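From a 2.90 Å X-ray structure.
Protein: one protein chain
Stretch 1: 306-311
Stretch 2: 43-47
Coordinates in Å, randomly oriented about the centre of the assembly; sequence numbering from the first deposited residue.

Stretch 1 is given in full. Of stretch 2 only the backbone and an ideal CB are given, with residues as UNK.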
# COMPACT_ATOMS: atom_id res chain seq x y z
N VAL A 306 17.87 2.94 5.02
CA VAL A 306 16.57 3.54 4.78
C VAL A 306 16.76 5.04 4.58
O VAL A 306 17.44 5.69 5.38
CB VAL A 306 15.61 3.33 5.96
CG1 VAL A 306 14.22 3.81 5.59
CG2 VAL A 306 15.59 1.86 6.36
N SER A 307 16.18 5.58 3.52
CA SER A 307 16.27 7.01 3.23
C SER A 307 14.88 7.64 3.25
O SER A 307 14.05 7.39 2.36
CB SER A 307 16.91 7.25 1.87
OG SER A 307 16.94 8.64 1.59
N ALA A 308 14.63 8.47 4.26
CA ALA A 308 13.34 9.14 4.41
C ALA A 308 13.32 10.45 3.62
O ALA A 308 13.91 11.45 4.03
CB ALA A 308 13.06 9.39 5.89
N GLY A 309 12.64 10.43 2.48
CA GLY A 309 12.55 11.61 1.65
C GLY A 309 13.93 12.17 1.33
O GLY A 309 14.04 13.23 0.70
N GLY A 310 14.98 11.48 1.77
CA GLY A 310 16.32 11.95 1.50
C GLY A 310 17.07 12.32 2.76
O GLY A 310 18.11 12.98 2.70
N HIS A 311 16.54 11.90 3.91
CA HIS A 311 17.18 12.20 5.20
C HIS A 311 17.12 10.99 6.11
O HIS A 311 16.25 10.13 5.96
CB HIS A 311 16.46 13.35 5.91
CG HIS A 311 16.35 14.60 5.10
ND1 HIS A 311 17.42 15.43 4.85
CD2 HIS A 311 15.28 15.16 4.48
CE1 HIS A 311 17.02 16.45 4.11
NE2 HIS A 311 15.73 16.31 3.87
N UNK A 43 17.85 8.36 -5.65
CA UNK A 43 17.74 8.59 -4.22
C UNK A 43 16.69 9.67 -3.97
O UNK A 43 16.53 10.60 -4.77
CB UNK A 43 19.09 8.99 -3.62
N UNK A 44 15.94 9.56 -2.86
CA UNK A 44 14.88 10.48 -2.43
C UNK A 44 15.09 11.96 -2.76
O UNK A 44 16.02 12.60 -2.27
CB UNK A 44 14.70 10.35 -0.92
N UNK A 45 14.18 12.49 -3.58
CA UNK A 45 14.23 13.88 -4.02
C UNK A 45 13.23 14.81 -3.30
O UNK A 45 12.31 15.35 -3.92
CB UNK A 45 13.97 13.93 -5.53
N UNK A 46 13.43 14.99 -1.99
CA UNK A 46 12.57 15.87 -1.20
C UNK A 46 11.05 15.75 -1.32
O UNK A 46 10.49 14.67 -1.10
CB UNK A 46 12.94 17.31 -1.55
N UNK A 47 10.36 16.86 -1.67
CA UNK A 47 8.90 16.99 -1.85
C UNK A 47 8.20 15.78 -2.45
O UNK A 47 8.03 15.69 -3.67
CB UNK A 47 8.61 18.20 -2.74

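Stretch 1 presents to its partner a tight type I' turn, Ala 308 to His 311, closed by a pair of backbone hydrogen bonds: Ala 308 N to His 311 O (2.9 Å) and His 311 N to Ala 308 O (2.7 Å). Both middle residues of the turn are glycines, so the surface offered there is bare backbone, with the hydroxyl of Ser 307 beside it. No charged group of stretch 1 points into the contact.

At position 43 the CA-to-CB bond runs sideways, and an ideal CB finds nothing of stretch 1 within 5.5 Å. The backbone is extended, with phi/psi of -113/146, and sets little restriction; small, polar or longer side chains could all be accommodated as far as stretch 1 is concerned. The deposited residue is Ala 43, which makes no contact with the turn.

Position 44 is the one that faces stretch 1 squarely. Its CA lies 4.4 Å from the CA of Gly 310, and its CB points toward the turn, so close that an ideal CB would stand 2.9 Å from Gly 310 N and 3.0 Å from Gly 309 C, with Ser 307 OG 3.8 Å away. The CB itself is therefore crowded, and by this measure glycine would be the easiest fit. Any residue with a CB must accept short contacts, small or compact groups being the least troublesome, and a bulky group directed straight at the peptide between the two glycines would have no room. The phi of -35° is compatible with proline, though markedly less negative than its usual value near -65°. The residue is Pro 44, one of these compact choices, which accounts for the largest covered area of the five. Its CB is pressed against the turn, at less than normal van der Waals separation from Gly 310 N (3.0 Å) and Gly 309 C (3.1 Å), while its ring folds back toward its own nitrogen, bringing CG to 3.1 Å from Ser 307 OG. This last approach is not a hydrogen bond, since the proline carbons offer the hydroxyl no conventional partner.

Position 45 directs its CB away from stretch 1, with nothing of it within 5.5 Å. Most side chains would be tolerated on this side, and the choice cannot be read from the turn. It is Ala 45, whose methyl group takes no part in the contact.

At position 46 the CB would again point away, but the backbone matters: phi/psi of 48/-123 strongly favours glycine, and asparagine or aspartate would be less comfortable alternatives. The amide, rather than any side chain, meets stretch 1. Gly 46 fills the site, and its N donates a weak hydrogen bond to Gly 309 O, at 3.3 Å and a bent angle of 126°. Its CA adds a CA-H...O contact to the same oxygen, Gly 309 O, at 3.6 Å.

Position 47 points away from the turn into space that stretch 1 leaves open. Its phi of -36° allows proline without demanding it. The residue is Pro 47, whose ring stays clear of stretch 1.

Stretch 2 43-47: APAGP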
# COMPACT_ATOMS: atom_id res chain seq x y z
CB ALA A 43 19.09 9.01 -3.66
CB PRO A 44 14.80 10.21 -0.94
CG PRO A 44 15.00 8.73 -0.89
CD PRO A 44 16.18 8.53 -1.83
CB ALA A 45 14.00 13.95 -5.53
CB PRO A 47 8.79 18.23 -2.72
CG PRO A 47 9.83 19.10 -2.15
CD PRO A 47 11.01 18.14 -1.98
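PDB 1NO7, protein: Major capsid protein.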